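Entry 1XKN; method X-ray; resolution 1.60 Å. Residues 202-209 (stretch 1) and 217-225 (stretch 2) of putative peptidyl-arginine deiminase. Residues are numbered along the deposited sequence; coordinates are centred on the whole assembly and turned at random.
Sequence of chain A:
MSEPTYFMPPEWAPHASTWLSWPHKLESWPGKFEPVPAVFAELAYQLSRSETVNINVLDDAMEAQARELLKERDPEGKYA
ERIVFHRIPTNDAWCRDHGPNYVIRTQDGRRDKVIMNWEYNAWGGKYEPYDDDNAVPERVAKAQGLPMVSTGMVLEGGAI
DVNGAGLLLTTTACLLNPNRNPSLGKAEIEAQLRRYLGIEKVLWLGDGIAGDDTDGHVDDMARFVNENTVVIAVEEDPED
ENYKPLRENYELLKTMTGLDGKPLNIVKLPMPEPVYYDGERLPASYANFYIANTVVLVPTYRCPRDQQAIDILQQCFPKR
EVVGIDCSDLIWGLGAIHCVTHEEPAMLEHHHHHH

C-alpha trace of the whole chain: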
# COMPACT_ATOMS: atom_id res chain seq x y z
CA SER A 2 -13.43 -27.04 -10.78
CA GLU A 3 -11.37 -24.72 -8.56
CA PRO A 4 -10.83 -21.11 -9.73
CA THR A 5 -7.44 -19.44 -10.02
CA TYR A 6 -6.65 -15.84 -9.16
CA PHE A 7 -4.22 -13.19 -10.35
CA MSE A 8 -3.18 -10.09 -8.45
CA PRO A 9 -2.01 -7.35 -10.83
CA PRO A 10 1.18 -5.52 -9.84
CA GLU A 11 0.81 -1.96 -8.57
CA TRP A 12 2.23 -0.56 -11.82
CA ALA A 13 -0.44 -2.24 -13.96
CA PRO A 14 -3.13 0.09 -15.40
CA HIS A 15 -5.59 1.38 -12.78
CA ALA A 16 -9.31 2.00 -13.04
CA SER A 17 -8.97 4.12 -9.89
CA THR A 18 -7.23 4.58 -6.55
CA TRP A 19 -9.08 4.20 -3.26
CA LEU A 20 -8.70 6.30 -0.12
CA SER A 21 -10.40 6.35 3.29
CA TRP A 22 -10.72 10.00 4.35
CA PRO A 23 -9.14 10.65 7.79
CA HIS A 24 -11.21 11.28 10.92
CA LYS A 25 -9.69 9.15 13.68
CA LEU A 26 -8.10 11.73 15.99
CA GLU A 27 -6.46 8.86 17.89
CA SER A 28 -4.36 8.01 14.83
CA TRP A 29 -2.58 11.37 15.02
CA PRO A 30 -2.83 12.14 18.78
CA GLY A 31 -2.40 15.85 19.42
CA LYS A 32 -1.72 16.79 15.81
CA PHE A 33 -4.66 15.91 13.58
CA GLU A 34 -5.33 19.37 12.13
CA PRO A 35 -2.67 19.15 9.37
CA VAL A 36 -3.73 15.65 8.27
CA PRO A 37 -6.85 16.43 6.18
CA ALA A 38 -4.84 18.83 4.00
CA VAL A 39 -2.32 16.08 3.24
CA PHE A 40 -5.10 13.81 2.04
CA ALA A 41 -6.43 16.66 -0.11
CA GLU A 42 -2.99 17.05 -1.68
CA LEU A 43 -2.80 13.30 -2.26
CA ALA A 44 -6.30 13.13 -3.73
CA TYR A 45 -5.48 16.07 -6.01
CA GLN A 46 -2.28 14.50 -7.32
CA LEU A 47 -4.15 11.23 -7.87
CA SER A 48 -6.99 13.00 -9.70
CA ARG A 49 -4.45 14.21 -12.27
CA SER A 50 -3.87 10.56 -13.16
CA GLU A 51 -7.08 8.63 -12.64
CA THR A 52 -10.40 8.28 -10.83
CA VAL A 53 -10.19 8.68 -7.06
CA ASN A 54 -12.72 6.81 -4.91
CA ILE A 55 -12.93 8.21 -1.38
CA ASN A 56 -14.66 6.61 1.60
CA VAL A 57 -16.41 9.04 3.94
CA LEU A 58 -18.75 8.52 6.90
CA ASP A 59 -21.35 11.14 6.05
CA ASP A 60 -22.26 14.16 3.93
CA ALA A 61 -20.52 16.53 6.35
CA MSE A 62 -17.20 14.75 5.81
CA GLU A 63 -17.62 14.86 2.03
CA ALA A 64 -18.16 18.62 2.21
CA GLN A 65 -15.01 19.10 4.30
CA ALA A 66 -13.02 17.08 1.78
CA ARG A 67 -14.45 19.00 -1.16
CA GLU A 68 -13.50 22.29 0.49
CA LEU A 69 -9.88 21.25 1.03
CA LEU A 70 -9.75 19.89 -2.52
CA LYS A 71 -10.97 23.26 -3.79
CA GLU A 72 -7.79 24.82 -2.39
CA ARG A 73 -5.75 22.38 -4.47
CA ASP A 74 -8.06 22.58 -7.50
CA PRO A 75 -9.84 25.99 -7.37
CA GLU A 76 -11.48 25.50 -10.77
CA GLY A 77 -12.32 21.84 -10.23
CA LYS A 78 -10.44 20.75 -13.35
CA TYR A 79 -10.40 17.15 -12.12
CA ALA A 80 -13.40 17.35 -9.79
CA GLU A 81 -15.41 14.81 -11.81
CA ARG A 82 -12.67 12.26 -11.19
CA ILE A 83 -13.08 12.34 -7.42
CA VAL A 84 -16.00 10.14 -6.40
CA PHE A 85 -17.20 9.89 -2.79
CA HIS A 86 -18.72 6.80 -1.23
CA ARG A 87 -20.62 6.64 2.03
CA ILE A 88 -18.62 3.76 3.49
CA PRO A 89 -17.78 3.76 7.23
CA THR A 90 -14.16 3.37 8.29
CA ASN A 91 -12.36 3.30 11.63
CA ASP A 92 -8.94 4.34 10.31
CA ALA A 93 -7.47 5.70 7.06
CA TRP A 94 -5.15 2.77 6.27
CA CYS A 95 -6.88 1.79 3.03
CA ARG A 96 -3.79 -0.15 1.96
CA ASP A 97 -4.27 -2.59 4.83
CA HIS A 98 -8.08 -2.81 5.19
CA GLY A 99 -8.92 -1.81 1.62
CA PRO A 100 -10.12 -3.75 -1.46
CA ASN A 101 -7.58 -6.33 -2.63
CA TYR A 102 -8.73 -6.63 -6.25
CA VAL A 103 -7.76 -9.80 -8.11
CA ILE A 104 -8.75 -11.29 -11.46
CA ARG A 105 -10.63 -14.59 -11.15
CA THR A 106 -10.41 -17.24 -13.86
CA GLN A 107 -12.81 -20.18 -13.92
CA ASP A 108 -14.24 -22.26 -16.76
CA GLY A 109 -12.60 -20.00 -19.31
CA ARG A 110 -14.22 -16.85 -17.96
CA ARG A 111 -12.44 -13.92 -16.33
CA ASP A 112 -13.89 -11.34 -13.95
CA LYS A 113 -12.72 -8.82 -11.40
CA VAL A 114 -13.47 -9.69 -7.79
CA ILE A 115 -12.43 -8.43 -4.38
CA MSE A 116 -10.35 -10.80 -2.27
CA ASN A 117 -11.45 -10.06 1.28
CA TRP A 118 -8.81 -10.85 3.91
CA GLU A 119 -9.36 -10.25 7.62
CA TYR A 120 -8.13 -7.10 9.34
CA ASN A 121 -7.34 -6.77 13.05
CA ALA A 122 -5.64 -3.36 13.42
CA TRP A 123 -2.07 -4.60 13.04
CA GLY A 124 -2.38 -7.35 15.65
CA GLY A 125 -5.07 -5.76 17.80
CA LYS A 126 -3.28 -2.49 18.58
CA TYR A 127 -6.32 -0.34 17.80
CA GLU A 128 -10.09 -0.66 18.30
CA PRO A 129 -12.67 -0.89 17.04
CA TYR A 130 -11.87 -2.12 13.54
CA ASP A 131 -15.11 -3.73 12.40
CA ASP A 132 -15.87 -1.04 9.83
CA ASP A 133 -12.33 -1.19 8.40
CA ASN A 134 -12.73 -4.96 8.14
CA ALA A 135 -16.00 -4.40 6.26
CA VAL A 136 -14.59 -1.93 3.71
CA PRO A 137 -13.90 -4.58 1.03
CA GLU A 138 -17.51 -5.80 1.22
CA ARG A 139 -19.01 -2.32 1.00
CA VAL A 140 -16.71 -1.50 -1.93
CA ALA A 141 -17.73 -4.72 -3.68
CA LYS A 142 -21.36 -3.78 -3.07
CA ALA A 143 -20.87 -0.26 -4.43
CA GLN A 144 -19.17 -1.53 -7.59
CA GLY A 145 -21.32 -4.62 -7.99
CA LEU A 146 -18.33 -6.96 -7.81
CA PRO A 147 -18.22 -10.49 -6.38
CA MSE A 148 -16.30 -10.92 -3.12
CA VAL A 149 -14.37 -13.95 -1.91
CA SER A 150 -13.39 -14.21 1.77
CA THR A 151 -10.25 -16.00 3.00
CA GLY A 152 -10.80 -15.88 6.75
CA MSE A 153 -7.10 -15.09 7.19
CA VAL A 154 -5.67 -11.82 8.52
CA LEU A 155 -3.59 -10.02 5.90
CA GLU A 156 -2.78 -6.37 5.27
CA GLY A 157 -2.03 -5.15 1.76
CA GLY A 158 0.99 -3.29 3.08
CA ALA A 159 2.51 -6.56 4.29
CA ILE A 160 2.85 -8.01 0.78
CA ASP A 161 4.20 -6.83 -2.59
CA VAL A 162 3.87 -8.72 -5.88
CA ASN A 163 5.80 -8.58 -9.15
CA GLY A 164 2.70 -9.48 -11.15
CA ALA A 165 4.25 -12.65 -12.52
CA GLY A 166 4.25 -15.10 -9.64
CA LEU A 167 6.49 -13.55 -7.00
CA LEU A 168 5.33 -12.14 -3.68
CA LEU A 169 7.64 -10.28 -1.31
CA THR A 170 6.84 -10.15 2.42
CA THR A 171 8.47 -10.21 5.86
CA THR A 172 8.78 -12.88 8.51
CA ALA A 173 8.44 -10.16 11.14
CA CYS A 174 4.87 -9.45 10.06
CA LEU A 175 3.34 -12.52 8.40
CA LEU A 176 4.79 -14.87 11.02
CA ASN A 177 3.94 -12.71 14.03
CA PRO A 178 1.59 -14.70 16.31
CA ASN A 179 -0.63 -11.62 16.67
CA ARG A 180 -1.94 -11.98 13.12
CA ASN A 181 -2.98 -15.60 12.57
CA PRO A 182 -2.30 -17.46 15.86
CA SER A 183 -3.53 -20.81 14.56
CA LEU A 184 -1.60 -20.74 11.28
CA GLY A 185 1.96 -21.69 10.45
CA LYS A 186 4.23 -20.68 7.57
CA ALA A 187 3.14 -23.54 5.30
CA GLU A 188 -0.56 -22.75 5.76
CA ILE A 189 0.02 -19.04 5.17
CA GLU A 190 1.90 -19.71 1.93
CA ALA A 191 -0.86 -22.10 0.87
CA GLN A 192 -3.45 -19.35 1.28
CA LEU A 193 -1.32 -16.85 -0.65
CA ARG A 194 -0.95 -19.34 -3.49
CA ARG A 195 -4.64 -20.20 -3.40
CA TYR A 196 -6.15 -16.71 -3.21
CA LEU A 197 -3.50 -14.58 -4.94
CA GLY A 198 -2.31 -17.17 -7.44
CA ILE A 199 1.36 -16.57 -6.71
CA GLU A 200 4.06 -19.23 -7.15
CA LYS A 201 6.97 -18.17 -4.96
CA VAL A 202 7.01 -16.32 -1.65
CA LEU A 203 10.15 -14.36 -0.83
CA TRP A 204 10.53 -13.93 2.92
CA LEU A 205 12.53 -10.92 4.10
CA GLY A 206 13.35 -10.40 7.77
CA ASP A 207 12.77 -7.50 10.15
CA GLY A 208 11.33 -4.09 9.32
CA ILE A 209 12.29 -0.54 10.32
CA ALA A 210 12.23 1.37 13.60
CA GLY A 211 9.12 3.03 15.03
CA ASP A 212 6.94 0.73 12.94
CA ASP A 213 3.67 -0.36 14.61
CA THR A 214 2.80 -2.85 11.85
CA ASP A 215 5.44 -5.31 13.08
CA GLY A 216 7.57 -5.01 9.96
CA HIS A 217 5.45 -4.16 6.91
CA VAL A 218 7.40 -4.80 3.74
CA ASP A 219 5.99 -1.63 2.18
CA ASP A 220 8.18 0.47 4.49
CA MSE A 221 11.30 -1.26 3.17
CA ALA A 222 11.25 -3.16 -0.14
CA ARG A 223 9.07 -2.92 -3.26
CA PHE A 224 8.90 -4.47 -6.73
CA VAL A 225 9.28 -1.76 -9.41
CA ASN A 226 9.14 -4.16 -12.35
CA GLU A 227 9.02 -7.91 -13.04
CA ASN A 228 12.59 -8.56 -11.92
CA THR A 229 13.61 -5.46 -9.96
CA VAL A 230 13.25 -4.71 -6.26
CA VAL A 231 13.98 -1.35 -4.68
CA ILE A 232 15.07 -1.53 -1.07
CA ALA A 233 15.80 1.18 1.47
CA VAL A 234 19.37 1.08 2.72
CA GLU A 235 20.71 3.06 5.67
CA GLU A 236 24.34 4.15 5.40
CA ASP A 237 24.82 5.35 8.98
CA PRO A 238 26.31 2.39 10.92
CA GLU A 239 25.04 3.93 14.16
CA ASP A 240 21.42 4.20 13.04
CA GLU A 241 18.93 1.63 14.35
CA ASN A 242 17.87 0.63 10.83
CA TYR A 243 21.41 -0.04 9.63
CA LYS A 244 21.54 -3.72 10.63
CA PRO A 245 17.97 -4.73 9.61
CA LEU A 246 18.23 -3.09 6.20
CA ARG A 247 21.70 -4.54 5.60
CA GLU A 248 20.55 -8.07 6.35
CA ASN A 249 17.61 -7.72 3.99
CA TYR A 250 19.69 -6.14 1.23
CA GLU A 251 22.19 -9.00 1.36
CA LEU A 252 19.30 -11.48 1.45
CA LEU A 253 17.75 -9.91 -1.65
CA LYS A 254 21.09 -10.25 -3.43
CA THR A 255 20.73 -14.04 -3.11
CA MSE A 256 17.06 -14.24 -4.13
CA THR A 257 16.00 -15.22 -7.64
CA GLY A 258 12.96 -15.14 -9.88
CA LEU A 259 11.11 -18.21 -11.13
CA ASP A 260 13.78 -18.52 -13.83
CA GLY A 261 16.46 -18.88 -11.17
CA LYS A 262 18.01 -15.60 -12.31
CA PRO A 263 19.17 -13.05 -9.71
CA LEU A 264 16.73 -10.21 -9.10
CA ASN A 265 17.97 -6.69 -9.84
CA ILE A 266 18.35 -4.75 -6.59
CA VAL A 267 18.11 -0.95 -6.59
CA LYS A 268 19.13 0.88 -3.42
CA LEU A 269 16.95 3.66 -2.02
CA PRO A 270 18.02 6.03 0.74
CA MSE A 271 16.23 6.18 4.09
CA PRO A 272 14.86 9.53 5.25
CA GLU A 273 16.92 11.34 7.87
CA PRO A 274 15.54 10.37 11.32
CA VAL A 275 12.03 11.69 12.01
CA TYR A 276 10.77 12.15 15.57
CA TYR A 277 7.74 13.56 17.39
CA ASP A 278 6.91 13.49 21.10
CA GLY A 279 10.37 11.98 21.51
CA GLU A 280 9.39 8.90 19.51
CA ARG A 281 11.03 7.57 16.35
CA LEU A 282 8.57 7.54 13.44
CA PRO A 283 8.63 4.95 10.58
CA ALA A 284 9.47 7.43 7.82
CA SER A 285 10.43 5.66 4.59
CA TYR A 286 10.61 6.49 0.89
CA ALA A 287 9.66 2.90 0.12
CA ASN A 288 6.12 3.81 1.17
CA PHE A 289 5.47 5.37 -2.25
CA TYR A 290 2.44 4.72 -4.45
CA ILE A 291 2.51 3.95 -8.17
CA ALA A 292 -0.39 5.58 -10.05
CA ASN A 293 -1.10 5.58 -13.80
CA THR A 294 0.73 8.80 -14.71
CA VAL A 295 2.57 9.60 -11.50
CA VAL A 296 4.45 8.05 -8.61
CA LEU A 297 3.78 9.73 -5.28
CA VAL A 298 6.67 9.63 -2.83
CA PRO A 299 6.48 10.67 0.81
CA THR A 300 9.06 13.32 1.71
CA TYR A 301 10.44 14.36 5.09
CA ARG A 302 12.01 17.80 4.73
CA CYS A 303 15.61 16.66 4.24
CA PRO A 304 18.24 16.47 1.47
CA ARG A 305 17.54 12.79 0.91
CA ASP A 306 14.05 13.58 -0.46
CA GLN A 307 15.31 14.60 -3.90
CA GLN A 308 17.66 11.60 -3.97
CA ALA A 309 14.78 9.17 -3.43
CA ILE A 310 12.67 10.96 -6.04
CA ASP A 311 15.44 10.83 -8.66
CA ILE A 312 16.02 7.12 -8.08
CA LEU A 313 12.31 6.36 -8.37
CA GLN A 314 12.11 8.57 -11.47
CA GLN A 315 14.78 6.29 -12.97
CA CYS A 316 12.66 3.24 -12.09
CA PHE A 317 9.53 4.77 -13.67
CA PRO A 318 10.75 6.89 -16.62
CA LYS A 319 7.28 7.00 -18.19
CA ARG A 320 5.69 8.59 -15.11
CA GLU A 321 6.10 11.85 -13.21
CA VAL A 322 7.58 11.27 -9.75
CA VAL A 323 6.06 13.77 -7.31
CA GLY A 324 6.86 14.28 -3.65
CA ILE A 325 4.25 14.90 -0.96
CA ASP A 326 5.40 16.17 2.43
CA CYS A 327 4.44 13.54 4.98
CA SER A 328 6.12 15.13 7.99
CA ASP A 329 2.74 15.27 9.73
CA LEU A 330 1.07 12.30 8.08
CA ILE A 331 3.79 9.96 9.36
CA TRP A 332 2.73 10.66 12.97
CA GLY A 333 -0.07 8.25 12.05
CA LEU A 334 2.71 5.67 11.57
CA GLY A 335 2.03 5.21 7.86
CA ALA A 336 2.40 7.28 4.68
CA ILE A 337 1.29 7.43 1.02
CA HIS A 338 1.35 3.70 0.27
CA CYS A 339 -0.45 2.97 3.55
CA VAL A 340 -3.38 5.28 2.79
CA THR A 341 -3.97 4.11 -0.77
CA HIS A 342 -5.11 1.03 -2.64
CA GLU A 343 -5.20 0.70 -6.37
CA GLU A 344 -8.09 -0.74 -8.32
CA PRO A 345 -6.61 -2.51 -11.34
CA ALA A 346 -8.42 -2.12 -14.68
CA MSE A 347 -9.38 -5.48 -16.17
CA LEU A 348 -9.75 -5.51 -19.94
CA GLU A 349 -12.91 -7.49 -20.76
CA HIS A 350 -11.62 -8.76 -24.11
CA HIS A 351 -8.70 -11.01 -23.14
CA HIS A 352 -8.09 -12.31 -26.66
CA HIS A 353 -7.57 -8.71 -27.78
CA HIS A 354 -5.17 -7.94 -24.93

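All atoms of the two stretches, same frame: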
# COMPACT_ATOMS: atom_id res chain seq x y z
N VAL A 202 7.04 -17.33 -2.70
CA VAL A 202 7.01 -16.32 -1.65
C VAL A 202 8.43 -16.05 -1.19
O VAL A 202 9.16 -16.97 -0.81
CB VAL A 202 6.17 -16.78 -0.44
CG1 VAL A 202 6.15 -15.69 0.62
CG2 VAL A 202 4.75 -17.12 -0.88
N LEU A 203 8.81 -14.78 -1.24
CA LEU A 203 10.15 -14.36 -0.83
C LEU A 203 10.05 -13.73 0.55
O LEU A 203 9.50 -12.64 0.70
CB LEU A 203 10.70 -13.34 -1.84
CG LEU A 203 10.79 -13.78 -3.30
CD1 LEU A 203 11.14 -12.59 -4.16
CD2 LEU A 203 11.84 -14.88 -3.45
N TRP A 204 10.59 -14.41 1.55
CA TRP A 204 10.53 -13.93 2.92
C TRP A 204 11.71 -13.10 3.40
O TRP A 204 12.80 -13.63 3.60
CB TRP A 204 10.35 -15.09 3.89
CG TRP A 204 9.08 -15.86 3.73
CD1 TRP A 204 8.84 -16.87 2.85
CD2 TRP A 204 7.88 -15.69 4.49
NE1 TRP A 204 7.56 -17.35 3.03
CE2 TRP A 204 6.95 -16.64 4.03
CE3 TRP A 204 7.50 -14.82 5.53
CZ2 TRP A 204 5.66 -16.75 4.56
CZ3 TRP A 204 6.22 -14.93 6.06
CH2 TRP A 204 5.32 -15.89 5.57
N LEU A 205 11.49 -11.80 3.58
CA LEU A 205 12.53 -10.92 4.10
C LEU A 205 12.46 -11.02 5.62
O LEU A 205 11.59 -11.72 6.15
CB LEU A 205 12.31 -9.48 3.65
CG LEU A 205 12.43 -9.25 2.14
CD1 LEU A 205 12.16 -7.78 1.83
CD2 LEU A 205 13.82 -9.64 1.67
N GLY A 206 13.34 -10.31 6.32
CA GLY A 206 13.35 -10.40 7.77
C GLY A 206 12.59 -9.37 8.58
O GLY A 206 11.36 -9.33 8.58
N ASP A 207 13.34 -8.54 9.30
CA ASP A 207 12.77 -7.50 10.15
C ASP A 207 12.49 -6.22 9.37
O ASP A 207 13.02 -6.03 8.27
CB ASP A 207 13.71 -7.19 11.31
CG ASP A 207 13.81 -8.33 12.31
OD1 ASP A 207 14.78 -8.35 13.09
OD2 ASP A 207 12.92 -9.20 12.31
N GLY A 208 11.67 -5.36 9.95
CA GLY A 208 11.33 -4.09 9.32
C GLY A 208 12.12 -2.94 9.93
O GLY A 208 13.19 -3.16 10.51
N ILE A 209 11.60 -1.73 9.80
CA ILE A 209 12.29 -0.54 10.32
C ILE A 209 11.81 -0.10 11.70
O ILE A 209 10.82 -0.60 12.22
CB ILE A 209 12.15 0.66 9.35
CG1 ILE A 209 10.68 1.10 9.27
CG2 ILE A 209 12.68 0.28 7.98
CD1 ILE A 209 10.45 2.34 8.40
N HIS A 217 6.03 -4.17 8.25
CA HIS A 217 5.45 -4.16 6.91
C HIS A 217 6.53 -4.01 5.85
O HIS A 217 7.41 -3.16 5.95
CB HIS A 217 4.44 -3.04 6.74
CG HIS A 217 3.03 -3.44 7.03
ND1 HIS A 217 1.96 -2.60 6.83
CD2 HIS A 217 2.52 -4.61 7.50
CE1 HIS A 217 0.85 -3.23 7.17
NE2 HIS A 217 1.16 -4.44 7.58
N VAL A 218 6.44 -4.84 4.81
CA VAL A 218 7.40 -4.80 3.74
C VAL A 218 7.32 -3.48 2.99
O VAL A 218 8.34 -2.97 2.51
CB VAL A 218 7.17 -5.98 2.75
CG1 VAL A 218 5.89 -5.76 1.94
CG2 VAL A 218 8.37 -6.14 1.83
N ASP A 219 6.13 -2.88 2.92
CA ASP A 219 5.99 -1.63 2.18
C ASP A 219 6.65 -0.41 2.82
O ASP A 219 6.45 0.72 2.38
CB ASP A 219 4.51 -1.36 1.83
CG ASP A 219 3.70 -0.78 2.97
OD1 ASP A 219 4.16 -0.81 4.13
OD2 ASP A 219 2.58 -0.28 2.70
N ASP A 220 7.45 -0.63 3.87
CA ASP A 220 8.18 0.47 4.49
C ASP A 220 9.66 0.17 4.23
O ASP A 220 10.54 0.87 4.74
CB ASP A 220 7.94 0.54 6.00
CG ASP A 220 6.68 1.31 6.37
OD1 ASP A 220 6.28 2.21 5.60
OD2 ASP A 220 6.10 1.02 7.44
N MSE A 221 9.93 -0.84 3.41
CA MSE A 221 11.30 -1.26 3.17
C MSE A 221 11.69 -1.70 1.75
O MSE A 221 12.67 -1.20 1.19
CB MSE A 221 11.62 -2.38 4.16
CG MSE A 221 13.00 -2.97 4.09
SE MSE A 221 13.25 -4.17 5.59
CE MSE A 221 11.88 -5.45 5.16
N ALA A 222 10.94 -2.63 1.18
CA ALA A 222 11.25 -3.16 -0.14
C ALA A 222 10.01 -3.23 -1.02
O ALA A 222 8.91 -3.56 -0.55
CB ALA A 222 11.87 -4.54 -0.01
N ARG A 223 10.18 -2.93 -2.31
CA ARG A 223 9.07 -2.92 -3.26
C ARG A 223 9.48 -3.34 -4.67
O ARG A 223 10.56 -3.00 -5.14
CB ARG A 223 8.50 -1.50 -3.36
CG ARG A 223 8.03 -0.86 -2.06
CD ARG A 223 6.67 -1.40 -1.65
NE ARG A 223 5.70 -1.25 -2.72
CZ ARG A 223 5.15 -0.09 -3.09
NH1 ARG A 223 4.28 -0.05 -4.09
NH2 ARG A 223 5.45 1.02 -2.43
N PHE A 224 8.62 -4.09 -5.35
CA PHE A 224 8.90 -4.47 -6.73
C PHE A 224 8.63 -3.20 -7.55
O PHE A 224 7.68 -2.48 -7.27
CB PHE A 224 7.96 -5.58 -7.21
CG PHE A 224 8.48 -6.96 -6.95
CD1 PHE A 224 9.59 -7.45 -7.63
CD2 PHE A 224 7.86 -7.78 -6.00
CE1 PHE A 224 10.09 -8.72 -7.38
CE2 PHE A 224 8.35 -9.05 -5.74
CZ PHE A 224 9.46 -9.52 -6.43
N VAL A 225 9.48 -2.92 -8.54
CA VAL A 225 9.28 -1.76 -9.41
C VAL A 225 8.99 -2.25 -10.82
O VAL A 225 8.44 -1.53 -11.65
CB VAL A 225 10.50 -0.79 -9.42
CG1 VAL A 225 10.57 -0.04 -8.10
CG2 VAL A 225 11.78 -1.56 -9.68
O HOH W 1 8.79 -2.07 8.53

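The closest approach in this contact joins a backbone oxygen to a selenium: Asp 207 O lies 3.3 Å from SE of Met 221, which is present as selenomethionine. No direct hydrogen bond links the two stretches, so packing and one bridging water define the contact. Asp 207 directs its CA-to-CB bond away, and its exposed carboxylate suits a place at the surface while its carbonyl meets the selenium.

Met 221 has the largest area covered by the opposing stretch. Its long, unbranched side chain runs extended through chi1 and chi2 (both t), then bends at chi3 (p). SE also comes within 4.2 Å of Gly 208 CA, while the terminal methyl reaches Leu 205, with CE 4.1 Å from Leu 205 CD1.

Leu 205 is the apolar hub. From the end of a strand, its m,t side chain brings CD1 to 3.7 Å from Ala 222 CB and 4.1 Å from Val 218 CG2. The small methyl of Ala 222 and the branched valine fit around a leucine that is itself buried. Two residues earlier, Leu 203 points the same general way, as alternation along a strand predicts, and its CD1 lies 4.2 Å from Phe 224 CZ. The CA-to-CB bond of Phe 224 points sideways, but the length of the ring carries its tip closer; the approach is oblique.

Within the second stretch, a tight 3-10 segment shapes the backbone that presents these side chains. Val 218 O accepts from Met 221 N at 2.8 Å and from Ala 222 N at 2.9 Å.

At the other end, Ile 209 CD1 packs 3.9 Å from Asp 220 CB, using the aliphatic part of an acidic residue. Nearby, a water accepts from Ile 209 N (3.1 Å) and donates to His 217 O (3.1 Å), bridging the two backbones.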